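Local coordinates for glutaredoxin related protein (PDB 4MNN), which probably exchanges thiols and disulfides in other proteins, as an atypical protein disulfide oxidoreductase built on the thioredoxin fold, at residues Glu9-Ile14 / Pro73-Leu78; Gly17-Gln22 / Val79-Asn84; Val107-Thr112 / Asp137-Glu142; Cys111-Ile116 / Ser152-Ile157. All coordinates share one frame; numbering follows the deposited sequence. Where two conformers were deposited one is given.

Contact 1: Glu9-Ile14 / Pro73-Leu78; sequences EYLNAI and PFLNSL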
loop_
_atom_site.group_PDB
_atom_site.type_symbol
_atom_site.label_atom_id
_atom_site.label_comp_id
_atom_site.label_asym_id
_atom_site.label_seq_id
_atom_site.Cartn_x
_atom_site.Cartn_y
_atom_site.Cartn_z
ATOM N N GLU A 9 -8.922 15.160 7.469
ATOM C CA GLU A 9 -8.212 15.168 8.724
ATOM C C GLU A 9 -6.815 14.595 8.620
ATOM O O GLU A 9 -5.890 15.062 9.302
ATOM C CB GLU A 9 -9.029 14.454 9.786
ATOM C CG GLU A 9 -10.230 15.295 10.234
ATOM C CD GLU A 9 -9.812 16.621 10.852
ATOM O OE1 GLU A 9 -10.233 17.683 10.344
ATOM O OE2 GLU A 9 -9.053 16.601 11.844
ATOM N N TYR A 10 -6.649 13.613 7.747
ATOM C CA TYR A 10 -5.330 13.027 7.580
ATOM C C TYR A 10 -4.459 13.760 6.592
ATOM O O TYR A 10 -3.271 13.914 6.816
ATOM C CB TYR A 10 -5.428 11.575 7.101
ATOM C CG TYR A 10 -5.634 10.591 8.219
ATOM C CD1 TYR A 10 -6.877 10.427 8.804
ATOM C CD2 TYR A 10 -4.552 9.850 8.732
ATOM C CE1 TYR A 10 -7.061 9.556 9.880
ATOM C CE2 TYR A 10 -4.727 8.977 9.803
ATOM C CZ TYR A 10 -5.985 8.838 10.373
ATOM O OH TYR A 10 -6.157 7.987 11.447
ATOM N N LEU A 11 -5.059 14.244 5.511
ATOM C CA LEU A 11 -4.269 14.839 4.453
ATOM C C LEU A 11 -4.141 16.337 4.346
ATOM O O LEU A 11 -3.168 16.834 3.760
ATOM C CB LEU A 11 -4.761 14.283 3.127
ATOM C CG LEU A 11 -4.830 12.748 3.092
ATOM C CD1 LEU A 11 -5.178 12.299 1.681
ATOM C CD2 LEU A 11 -3.492 12.131 3.538
ATOM N N ASN A 12 -5.096 17.060 4.907
ATOM C CA ASN A 12 -5.046 18.506 4.791
ATOM C C ASN A 12 -3.713 19.112 5.231
ATOM O O ASN A 12 -3.262 20.056 4.615
ATOM C CB ASN A 12 -6.206 19.167 5.553
ATOM C CG ASN A 12 -6.337 20.649 5.228
ATOM O OD1 ASN A 12 -6.171 21.061 4.069
ATOM N ND2 ASN A 12 -6.646 21.457 6.238
ATOM N N ALA A 13 -3.077 18.574 6.260
ATOM C CA ALA A 13 -1.805 19.140 6.721
ATOM C C ALA A 13 -0.666 18.837 5.742
ATOM O O ALA A 13 0.077 19.747 5.312
ATOM C CB ALA A 13 -1.456 18.594 8.100
ATOM N N ILE A 14 -0.549 17.561 5.373
ATOM C CA ILE A 14 0.519 17.143 4.482
ATOM C C ILE A 14 0.424 17.763 3.107
ATOM O O ILE A 14 1.164 17.381 2.202
ATOM C CB ILE A 14 0.579 15.604 4.343
ATOM C CG1 ILE A 14 -0.614 15.101 3.547
ATOM C CG2 ILE A 14 0.629 14.956 5.734
ATOM C CD1 ILE A 14 -0.481 13.678 3.112
ATOM N N PRO A 73 -4.851 2.392 7.332
ATOM C CA PRO A 73 -3.412 2.167 7.146
ATOM C C PRO A 73 -2.919 2.924 5.909
ATOM O O PRO A 73 -1.831 3.465 5.899
ATOM C CB PRO A 73 -3.297 0.665 6.935
ATOM C CG PRO A 73 -4.484 0.116 7.591
ATOM C CD PRO A 73 -5.585 1.118 7.434
ATOM N N PHE A 74 -3.743 2.967 4.869
ATOM C CA PHE A 74 -3.350 3.641 3.627
ATOM C C PHE A 74 -3.136 5.148 3.870
ATOM O O PHE A 74 -2.100 5.708 3.498
ATOM C CB PHE A 74 -4.433 3.392 2.556
ATOM C CG PHE A 74 -4.196 4.141 1.267
ATOM C CD1 PHE A 74 -3.174 3.755 0.397
ATOM C CD2 PHE A 74 -4.992 5.224 0.929
ATOM C CE1 PHE A 74 -2.953 4.455 -0.812
ATOM C CE2 PHE A 74 -4.771 5.933 -0.281
ATOM C CZ PHE A 74 -3.747 5.536 -1.138
ATOM N N LEU A 75 -4.093 5.798 4.523
ATOM C CA LEU A 75 -3.960 7.215 4.845
ATOM C C LEU A 75 -2.775 7.442 5.766
ATOM O O LEU A 75 -2.055 8.424 5.620
ATOM C CB LEU A 75 -5.231 7.745 5.536
ATOM C CG LEU A 75 -6.435 7.828 4.611
ATOM C CD1 LEU A 75 -7.649 8.192 5.408
ATOM C CD2 LEU A 75 -6.147 8.825 3.484
ATOM N N ASN A 76 -2.569 6.554 6.728
ATOM C CA ASN A 76 -1.432 6.697 7.616
ATOM C C ASN A 76 -0.125 6.644 6.842
ATOM O O ASN A 76 0.845 7.339 7.183
ATOM C CB ASN A 76 -1.396 5.568 8.634
ATOM C CG ASN A 76 -1.812 6.006 10.006
ATOM O OD1 ASN A 76 -2.740 6.773 10.161
ATOM N ND2 ASN A 76 -1.145 5.470 11.024
ATOM N N SER A 77 -0.058 5.788 5.832
ATOM C CA SER A 77 1.181 5.681 5.097
ATOM C C SER A 77 1.443 6.955 4.342
ATOM O O SER A 77 2.588 7.361 4.183
ATOM C CB SER A 77 1.185 4.501 4.104
ATOM O OG SER A 77 0.299 4.701 3.001
ATOM N N LEU A 78 0.393 7.587 3.824
ATOM C CA LEU A 78 0.610 8.833 3.085
ATOM C C LEU A 78 1.263 9.892 3.989
ATOM O O LEU A 78 2.197 10.601 3.590
ATOM C CB LEU A 78 -0.738 9.360 2.586
ATOM C CG LEU A 78 -1.178 9.039 1.133
ATOM C CD1 LEU A 78 -0.547 7.824 0.587
ATOM C CD2 LEU A 78 -2.698 9.005 1.050
#

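Contact 2: Gly17-Gln22 / Val79-Asn84; sequences GDITIQ and VRISNN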
loop_
_atom_site.group_PDB
_atom_site.type_symbol
_atom_site.label_atom_id
_atom_site.label_comp_id
_atom_site.label_asym_id
_atom_site.label_seq_id
_atom_site.Cartn_x
_atom_site.Cartn_y
_atom_site.Cartn_z
ATOM N N GLY A 17 3.619 18.813 1.417
ATOM C CA GLY A 17 4.580 17.836 0.908
ATOM C C GLY A 17 4.491 17.608 -0.602
ATOM O O GLY A 17 3.936 18.442 -1.316
ATOM N N ASP A 18 5.026 16.486 -1.084
ATOM C CA ASP A 18 4.995 16.186 -2.512
ATOM C C ASP A 18 4.607 14.716 -2.738
ATOM O O ASP A 18 5.143 14.038 -3.633
ATOM C CB ASP A 18 6.346 16.471 -3.152
ATOM C CG ASP A 18 7.404 15.487 -2.733
ATOM O OD1 ASP A 18 7.275 14.937 -1.618
ATOM O OD2 ASP A 18 8.370 15.269 -3.511
ATOM N N ILE A 19 3.685 14.224 -1.909
ATOM C CA ILE A 19 3.193 12.868 -2.093
ATOM C C ILE A 19 2.409 12.939 -3.409
ATOM O O ILE A 19 1.735 13.946 -3.696
ATOM C CB ILE A 19 2.231 12.459 -0.944
ATOM C CG1 ILE A 19 2.983 11.697 0.139
ATOM C CG2 ILE A 19 1.102 11.574 -1.488
ATOM C CD1 ILE A 19 3.300 10.236 -0.208
ATOM N N THR A 20 2.538 11.903 -4.237
ATOM C CA THR A 20 1.803 11.853 -5.491
ATOM C C THR A 20 1.165 10.463 -5.580
ATOM O O THR A 20 1.849 9.476 -5.349
ATOM C CB THR A 20 2.707 12.020 -6.721
ATOM O OG1 THR A 20 3.289 13.332 -6.723
ATOM C CG2 THR A 20 1.872 11.876 -8.007
ATOM N N ILE A 21 -0.128 10.409 -5.898
ATOM C CA ILE A 21 -0.838 9.141 -6.032
ATOM C C ILE A 21 -1.188 8.938 -7.498
ATOM O O ILE A 21 -1.691 9.871 -8.127
ATOM C CB ILE A 21 -2.167 9.176 -5.233
ATOM C CG1 ILE A 21 -1.879 9.030 -3.745
ATOM C CG2 ILE A 21 -3.143 8.114 -5.730
ATOM C CD1 ILE A 21 -3.085 9.316 -2.887
ATOM N N GLN A 22 -0.888 7.763 -8.054
ATOM C CA GLN A 22 -1.299 7.489 -9.424
ATOM C C GLN A 22 -2.353 6.412 -9.262
ATOM O O GLN A 22 -2.123 5.407 -8.595
ATOM C CB GLN A 22 -0.166 6.933 -10.275
ATOM C CG GLN A 22 1.036 7.842 -10.365
ATOM C CD GLN A 22 2.052 7.295 -11.349
ATOM O OE1 GLN A 22 2.292 6.094 -11.385
ATOM N NE2 GLN A 22 2.644 8.167 -12.144
ATOM N N VAL A 79 0.728 10.020 5.195
ATOM C CA VAL A 79 1.260 11.008 6.133
ATOM C C VAL A 79 2.697 10.669 6.527
ATOM O O VAL A 79 3.551 11.546 6.574
ATOM C CB VAL A 79 0.359 11.069 7.385
ATOM C CG1 VAL A 79 0.968 12.023 8.451
ATOM C CG2 VAL A 79 -1.051 11.501 6.969
ATOM N N ARG A 80 2.968 9.395 6.821
ATOM C CA ARG A 80 4.321 8.998 7.231
ATOM C C ARG A 80 5.333 9.243 6.121
ATOM O O ARG A 80 6.418 9.776 6.362
ATOM C CB ARG A 80 4.360 7.521 7.648
ATOM C CG ARG A 80 3.580 7.162 8.905
ATOM C CD ARG A 80 4.241 5.953 9.631
ATOM N NE ARG A 80 3.596 5.741 10.921
ATOM C CZ ARG A 80 2.592 4.893 11.131
ATOM N NH1 ARG A 80 2.116 4.145 10.129
ATOM N NH2 ARG A 80 2.022 4.838 12.335
ATOM N N ILE A 81 4.966 8.868 4.898
ATOM C CA ILE A 81 5.854 9.063 3.768
ATOM C C ILE A 81 6.070 10.576 3.505
ATOM O O ILE A 81 7.204 11.016 3.278
ATOM C CB ILE A 81 5.277 8.361 2.509
ATOM C CG1 ILE A 81 5.395 6.847 2.673
ATOM C CG2 ILE A 81 6.036 8.773 1.240
ATOM C CD1 ILE A 81 4.474 6.071 1.719
ATOM N N SER A 82 5.000 11.361 3.567
ATOM C CA SER A 82 5.121 12.788 3.293
ATOM C C SER A 82 5.974 13.532 4.330
ATOM O O SER A 82 6.631 14.521 3.999
ATOM C CB SER A 82 3.737 13.425 3.209
ATOM O OG SER A 82 3.841 14.770 2.779
ATOM N N ASN A 83 5.954 13.053 5.570
ATOM C CA ASN A 83 6.725 13.661 6.668
ATOM C C ASN A 83 8.060 12.947 6.875
ATOM O O ASN A 83 8.906 13.385 7.669
ATOM C CB ASN A 83 5.936 13.600 7.970
ATOM C CG ASN A 83 4.791 14.589 8.002
ATOM O OD1 ASN A 83 3.805 14.377 8.689
ATOM N ND2 ASN A 83 4.924 15.676 7.266
ATOM N N ASN A 84 8.261 11.859 6.144
ATOM C CA ASN A 84 9.495 11.078 6.249
ATOM C C ASN A 84 9.715 10.587 7.671
ATOM O O ASN A 84 10.823 10.687 8.235
ATOM C CB ASN A 84 10.704 11.887 5.779
ATOM C CG ASN A 84 11.967 11.039 5.703
ATOM O OD1 ASN A 84 11.887 9.824 5.504
ATOM N ND2 ASN A 84 13.135 11.671 5.847
HETATM O O HOH W 1 2.216 15.463 0.268
#

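Contact 3: Val107-Thr112 / Asp137-Glu142; sequences VTPDCT and DATEYE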
loop_
_atom_site.group_PDB
_atom_site.type_symbol
_atom_site.label_atom_id
_atom_site.label_comp_id
_atom_site.label_asym_id
_atom_site.label_seq_id
_atom_site.Cartn_x
_atom_site.Cartn_y
_atom_site.Cartn_z
ATOM N N VAL A 107 -4.212 -9.479 0.775
ATOM C CA VAL A 107 -5.202 -9.156 1.791
ATOM C C VAL A 107 -6.608 -9.269 1.194
ATOM O O VAL A 107 -6.772 -9.523 -0.003
ATOM C CB VAL A 107 -5.061 -7.659 2.271
ATOM C CG1 VAL A 107 -3.642 -7.376 2.786
ATOM C CG2 VAL A 107 -5.402 -6.686 1.099
ATOM N N THR A 108 -7.610 -9.116 2.060
ATOM C CA THR A 108 -9.016 -9.001 1.650
ATOM C C THR A 108 -9.623 -8.039 2.673
ATOM O O THR A 108 -9.037 -7.813 3.729
ATOM C CB THR A 108 -9.804 -10.341 1.683
ATOM O OG1 THR A 108 -9.918 -10.810 3.043
ATOM C CG2 THR A 108 -9.081 -11.373 0.841
ATOM N N PRO A 109 -10.779 -7.422 2.359
ATOM C CA PRO A 109 -11.443 -6.487 3.276
ATOM C C PRO A 109 -11.840 -7.172 4.586
ATOM O O PRO A 109 -11.613 -6.633 5.670
ATOM C CB PRO A 109 -12.665 -6.031 2.477
ATOM C CG PRO A 109 -12.139 -5.986 1.086
ATOM C CD PRO A 109 -11.340 -7.305 1.000
ATOM N N ASP A 110 -12.419 -8.373 4.488
ATOM C CA ASP A 110 -12.836 -9.109 5.686
ATOM C C ASP A 110 -11.605 -9.778 6.256
ATOM O O ASP A 110 -11.445 -11.003 6.162
ATOM C CB ASP A 110 -13.875 -10.176 5.324
ATOM C CG ASP A 110 -14.476 -10.860 6.553
ATOM O OD1 ASP A 110 -15.123 -11.911 6.368
ATOM O OD2 ASP A 110 -14.314 -10.356 7.699
ATOM N N CYS A 111 -10.717 -8.979 6.848
ATOM C CA CYS A 111 -9.496 -9.548 7.382
ATOM C C CYS A 111 -8.973 -8.722 8.543
ATOM O O CYS A 111 -8.551 -7.585 8.364
ATOM C CB CYS A 111 -8.446 -9.635 6.261
ATOM S SG CYS A 111 -6.814 -10.234 6.786
ATOM N N THR A 112 -8.985 -9.319 9.727
ATOM C CA THR A 112 -8.542 -8.621 10.917
ATOM C C THR A 112 -7.069 -8.316 10.968
ATOM O O THR A 112 -6.697 -7.201 11.304
ATOM C CB THR A 112 -8.933 -9.406 12.197
ATOM O OG1 THR A 112 -10.358 -9.460 12.290
ATOM C CG2 THR A 112 -8.378 -8.721 13.438
ATOM N N ASP A 137 -5.415 -7.041 -3.294
ATOM C CA ASP A 137 -6.717 -7.388 -2.722
ATOM C C ASP A 137 -7.025 -8.720 -3.459
ATOM O O ASP A 137 -7.317 -8.743 -4.669
ATOM C CB ASP A 137 -7.786 -6.355 -3.078
ATOM C CG ASP A 137 -9.194 -6.746 -2.563
ATOM O OD1 ASP A 137 -9.496 -7.943 -2.423
ATOM O OD2 ASP A 137 -10.025 -5.855 -2.334
ATOM N N ALA A 138 -6.899 -9.817 -2.723
ATOM C CA ALA A 138 -7.088 -11.159 -3.255
ATOM C C ALA A 138 -8.481 -11.440 -3.814
ATOM O O ALA A 138 -8.646 -12.403 -4.574
ATOM C CB ALA A 138 -6.746 -12.176 -2.162
ATOM N N THR A 139 -9.478 -10.641 -3.411
ATOM C CA THR A 139 -10.847 -10.832 -3.926
ATOM C C THR A 139 -10.974 -10.236 -5.310
ATOM O O THR A 139 -11.784 -10.684 -6.140
ATOM C CB THR A 139 -11.928 -10.161 -3.000
ATOM O OG1 THR A 139 -11.799 -8.726 -3.022
ATOM C CG2 THR A 139 -11.772 -10.674 -1.588
ATOM N N GLU A 140 -10.153 -9.231 -5.573
ATOM C CA GLU A 140 -10.171 -8.536 -6.859
ATOM C C GLU A 140 -9.151 -9.164 -7.804
ATOM O O GLU A 140 -9.450 -9.447 -8.969
ATOM C CB GLU A 140 -9.843 -7.047 -6.608
ATOM C CG GLU A 140 -9.861 -6.153 -7.839
ATOM C CD GLU A 140 -11.227 -6.119 -8.485
ATOM O OE1 GLU A 140 -12.219 -6.004 -7.742
ATOM O OE2 GLU A 140 -11.297 -6.207 -9.719
ATOM N N TYR A 141 -7.935 -9.396 -7.315
ATOM C CA TYR A 141 -6.895 -10.002 -8.154
ATOM C C TYR A 141 -6.811 -11.504 -7.881
ATOM O O TYR A 141 -5.814 -12.019 -7.329
ATOM C CB TYR A 141 -5.555 -9.302 -7.896
ATOM C CG TYR A 141 -5.494 -7.934 -8.549
ATOM C CD1 TYR A 141 -6.230 -6.855 -8.050
ATOM C CD2 TYR A 141 -4.712 -7.728 -9.680
ATOM C CE1 TYR A 141 -6.167 -5.601 -8.667
ATOM C CE2 TYR A 141 -4.641 -6.476 -10.318
ATOM C CZ TYR A 141 -5.354 -5.420 -9.809
ATOM O OH TYR A 141 -5.224 -4.185 -10.409
ATOM N N GLU A 142 -7.880 -12.209 -8.268
ATOM C CA GLU A 142 -7.969 -13.668 -8.043
ATOM C C GLU A 142 -6.903 -14.512 -8.743
ATOM O O GLU A 142 -6.471 -15.536 -8.215
ATOM C CB GLU A 142 -9.359 -14.160 -8.455
ATOM C CG GLU A 142 -10.473 -13.296 -7.862
ATOM C CD GLU A 142 -11.865 -13.779 -8.242
ATOM O OE1 GLU A 142 -12.382 -14.678 -7.574
ATOM O OE2 GLU A 142 -12.432 -13.255 -9.208
#

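Contact 4: Cys111-Ile116 / Ser152-Ile157; sequences CTKCPI and SVPKII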
loop_
_atom_site.group_PDB
_atom_site.type_symbol
_atom_site.label_atom_id
_atom_site.label_comp_id
_atom_site.label_asym_id
_atom_site.label_seq_id
_atom_site.Cartn_x
_atom_site.Cartn_y
_atom_site.Cartn_z
ATOM N N CYS A 111 -10.717 -8.979 6.848
ATOM C CA CYS A 111 -9.496 -9.548 7.382
ATOM C C CYS A 111 -8.973 -8.722 8.543
ATOM O O CYS A 111 -8.551 -7.585 8.364
ATOM C CB CYS A 111 -8.446 -9.635 6.261
ATOM S SG CYS A 111 -6.814 -10.234 6.786
ATOM N N THR A 112 -8.985 -9.319 9.727
ATOM C CA THR A 112 -8.542 -8.621 10.917
ATOM C C THR A 112 -7.069 -8.316 10.968
ATOM O O THR A 112 -6.697 -7.201 11.304
ATOM C CB THR A 112 -8.933 -9.406 12.197
ATOM O OG1 THR A 112 -10.358 -9.460 12.290
ATOM C CG2 THR A 112 -8.378 -8.721 13.438
ATOM N N LYS A 113 -6.215 -9.280 10.626
ATOM C CA LYS A 113 -4.800 -9.002 10.713
ATOM C C LYS A 113 -4.193 -8.332 9.503
ATOM O O LYS A 113 -3.044 -7.952 9.550
ATOM C CB LYS A 113 -3.991 -10.279 11.026
ATOM C CG LYS A 113 -4.161 -10.819 12.431
ATOM C CD LYS A 113 -3.257 -12.005 12.699
ATOM C CE LYS A 113 -3.566 -13.173 11.765
ATOM N NZ LYS A 113 -4.979 -13.674 11.843
ATOM N N CYS A 114 -4.947 -8.142 8.433
ATOM C CA CYS A 114 -4.333 -7.552 7.246
ATOM C C CYS A 114 -3.880 -6.106 7.408
ATOM O O CYS A 114 -2.795 -5.766 6.989
ATOM C CB CYS A 114 -5.265 -7.663 6.037
ATOM S SG CYS A 114 -5.515 -9.376 5.409
ATOM N N PRO A 115 -4.712 -5.244 8.013
ATOM C CA PRO A 115 -4.263 -3.856 8.160
ATOM C C PRO A 115 -3.012 -3.711 8.999
ATOM O O PRO A 115 -2.225 -2.809 8.768
ATOM C CB PRO A 115 -5.496 -3.134 8.730
ATOM C CG PRO A 115 -6.320 -4.245 9.354
ATOM C CD PRO A 115 -6.132 -5.399 8.379
ATOM N N ILE A 116 -2.834 -4.599 9.973
ATOM C CA ILE A 116 -1.661 -4.570 10.832
ATOM C C ILE A 116 -0.429 -4.894 9.963
ATOM O O ILE A 116 0.613 -4.239 10.060
ATOM C CB ILE A 116 -1.806 -5.611 11.975
ATOM C CG1 ILE A 116 -3.216 -5.503 12.589
ATOM C CG2 ILE A 116 -0.725 -5.401 13.010
ATOM C CD1 ILE A 116 -3.530 -6.509 13.692
ATOM N N SER A 152 -5.802 -18.331 3.105
ATOM C CA SER A 152 -6.042 -17.327 4.142
ATOM C C SER A 152 -5.127 -16.091 3.961
ATOM O O SER A 152 -4.034 -16.144 3.330
ATOM C CB SER A 152 -5.838 -17.934 5.533
ATOM O OG SER A 152 -4.463 -18.201 5.809
ATOM N N VAL A 153 -5.588 -14.977 4.518
ATOM C CA VAL A 153 -4.814 -13.726 4.477
ATOM C C VAL A 153 -4.743 -13.216 5.927
ATOM O O VAL A 153 -5.533 -13.653 6.771
ATOM C CB VAL A 153 -5.494 -12.686 3.555
ATOM C CG1 VAL A 153 -5.378 -13.120 2.084
ATOM C CG2 VAL A 153 -7.042 -12.553 3.912
ATOM N N PRO A 154 -3.762 -12.353 6.254
ATOM C CA PRO A 154 -2.732 -11.858 5.337
ATOM C C PRO A 154 -1.736 -12.956 4.987
ATOM O O PRO A 154 -1.509 -13.888 5.776
ATOM C CB PRO A 154 -2.046 -10.747 6.142
ATOM C CG PRO A 154 -2.174 -11.251 7.569
ATOM C CD PRO A 154 -3.616 -11.722 7.586
ATOM N N LYS A 155 -1.126 -12.845 3.804
ATOM C CA LYS A 155 -0.114 -13.817 3.393
ATOM C C LYS A 155 0.968 -13.025 2.636
ATOM O O LYS A 155 0.645 -12.282 1.722
ATOM C CB LYS A 155 -0.725 -14.885 2.467
ATOM C CG LYS A 155 0.314 -15.973 2.062
ATOM C CD LYS A 155 0.909 -16.691 3.303
ATOM C CE LYS A 155 2.012 -17.697 2.904
ATOM N NZ LYS A 155 2.734 -18.307 4.107
ATOM N N ILE A 156 2.235 -13.166 3.038
ATOM C CA ILE A 156 3.305 -12.426 2.370
ATOM C C ILE A 156 4.109 -13.419 1.548
ATOM O O ILE A 156 4.415 -14.531 2.015
ATOM C CB ILE A 156 4.289 -11.768 3.381
ATOM C CG1 ILE A 156 3.528 -10.875 4.381
ATOM C CG2 ILE A 156 5.308 -10.945 2.626
ATOM C CD1 ILE A 156 4.421 -10.397 5.602
ATOM N N ILE A 157 4.410 -13.016 0.324
ATOM C CA ILE A 157 5.213 -13.819 -0.602
ATOM C C ILE A 157 6.500 -13.037 -0.850
ATOM O O ILE A 157 6.462 -11.869 -1.226
ATOM C CB ILE A 157 4.478 -14.018 -1.967
ATOM C CG1 ILE A 157 3.128 -14.699 -1.740
ATOM C CG2 ILE A 157 5.387 -14.839 -2.944
ATOM C CD1 ILE A 157 3.205 -16.097 -1.140
#

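Contact 1: Glu9-Ile14 / Pro73-Leu78
Tyr10 of helix 4-11 lays its side chain across Leu75 and Asn76 of helix 71-83. Its CB lies 4.1 Å from Leu75 CB. Tyr10 CG, anti to the carbonyl carbon (chi1 -84°), starts the ring 3.9 Å from Leu75 CB, and Tyr10 CD1 is 4.1 Å from Leu75 CD1. Leu75 CB stands 4.3 Å from the Tyr10 ring centroid, 29° off the ring normal, an off-centre CH-pi contact. CD2 lies between Leu75 CB and Asn76 OD1, and then the amide oxygen takes over: Tyr10 CE2 is 3.0 Å from Asn76 OD1, which reaches the ring at its edge and near its plane, with ring and amide planes 47° apart. Tyr10 OH is 3.8 Å from that same Asn76 OD1. Deeper in, Leu11 CD1 touches Leu75 CD2 at 4.0 Å, Leu11 CD2 touches Leu78 CB at 4.0 Å, and Phe33 of helix 27-33 packs on both Leu11 and Leu75. This helix-to-helix packing belongs to the N-terminal thioredoxin-like unit. No hydrogen bond crosses between the segments, which implies that apolar burial holds them, with the side-chain amide oxygen of Asn76 set against the weakly positive rim of an aromatic ring.

Contact 2: Gly17-Gln22 / Val79-Asn84
A single water stands between Ile19 and Ser82, taking the hydrogen of Ile19 N at 2.9 Å and lying 3.1 Å from Ser82 OG in a hydrogen bond whose direction is open. Ser82 has two conformers, so the Ser82 OG side of the bridge is doubtful. In the N-terminal thioredoxin-like unit, this is where the start of strand 19-24 packs against the C-terminal part of helix 71-83, an instance of the helix-on-sheet layering of the thioredoxin fold. Ser82 OG, anti to its backbone N (chi1 -173°) in one conformer, comes within 3.7 Å of Gly17 CA, a contact under the same caution, while Ser82 CB rests 3.6 Å from Ile19 CG1. The helix stops just beyond, with Asn84, at positive phi, as the C-prime residue of a Schellman motif. A charged side chain from outside joins the two segments at this end: Arg54 of strand 49-54 forms a salt bridge with Asp18 and also donates to the carbonyl oxygen of Ile81, one of the last carbonyls of the helix. On the apolar side, Val52 and Val37 lie against Ile19. The side chains of Ile19 and Ile81 meet at about a right angle, and the fit is tight: Ile19 CD1 is 3.4 Å from Ile81 CG2, closer than carbons usually come, and 3.8 Å from Ile81 CB.

Contact 3: Val107-Thr112 / Asp137-Glu142
Val107 and Ala138 are joined by the one hydrogen bond of this contact, Ala138 N to Val107 O at 2.7 Å, with an angle of 163° at the hydrogen. The donor lies nearly in line with the carbonyl bond. This bond belongs to the parallel pairing of Val107 with Asp137, at the ends of the neighbouring strands 101-107 and 131-137 of the C-terminal thioredoxin unit. Beside it the methyls of two threonines meet: Thr108 CG2 is 3.7 Å from Thr139 CG2, with the two side chains crossing at about a right angle, and Ala138 CB fills in at 3.9 Å from Thr108 CG2. Pro109 CD approaches Asp137 OD2 to 3.9 Å.

The next shell explains why Asp137 sits as it does. Its CG is anti to the backbone N (chi1 176°), and Asp137 OD1 accepts from Thr139 N at 2.9 Å on its anti side, which makes an Asx turn. Thr139 OG1 donates to Asp137 OD1 from the syn side at 2.5 Å, a rather short distance. Asp137 O in turn receives both Glu140 N and Tyr141 N, and Tyr141 is the N-cap of helix 142-147. Farther out, the Tyr141 ring packs edge-to-face on Tyr63. The buried carboxylate is thus spent on folding its own chain, the Asx-turn N-H probably steadying its negative charge, while across the contact it offers Pro109 only van der Waals contact.

Contact 4: Cys111-Ile116 / Ser152-Ile157
The CxxC disulfide at the start of helix 114-127 packs against a cis-proline, Cys111 and Cys114 on one side and Pro154 on the other. The two sulfurs are bonded at 2.1 Å, Cys111 SG to Cys114 SG, and both touch the same ring carbon: Pro154 CD lies 3.6 Å from Cys111 SG and 3.7 Å from Cys114 SG. Pro154 N is 3.6 Å from Cys114 SG, and Pro154 CB also approaches this sulfur. The sulfurs come from different rotations: Cys111 SG stands anti to its backbone N (chi1 176°), Cys114 SG anti to its carbonyl carbon (chi1 -69°).

In the thioredoxin fold a cis-proline loop characteristically faces the CxxC motif, and the arrangement here fits that pattern; the peptide before Pro154 is cis, and the loop leads straight into strand 155-158 at the edge of the sheet. By analogy with the family, this is probably the thiol-disulfide exchange site; the disulfide seen here is its oxidised state.

Val153, the residue before the proline, also touches both sulfurs. Its CG2 is 3.7 Å from Cys111 SG and its CB 3.8 Å from Cys114 SG, so Val153 and Pro154 both set carbon against the disulfide, and Val153 O also lies near Cys111 SG. No hydrogen bond links the two segments. Within the motif, Lys113 brings only the root of its side chain to the loop, Lys113 CB resting 3.7 Å from Pro154 CD. Val107, at the end of strand 101-107, also touches Cys114.

Overall arrangement
The four contacts divide between the two thioredoxin-like units of the chain. Contacts 1 and 2, with centres 8 Å apart, share helix 71-83 and run into each other, Leu78 O lying 3.7 Å from Ile19 CG1. Contacts 3 and 4, with centres 9 Å apart, share Cys111 and Thr112: the turn after strand 101-107 carries the chain from the Val107 pairing to the disulfide, and Val107 CB lies 3.6 Å from Cys114 SG. Between the units the centres of contacts 1 and 4 are about 22 Å apart, yet Pro73 CG touches Pro115 CB at 3.6 Å, which brings helix 71-83 against the helix that starts at the CxxC site.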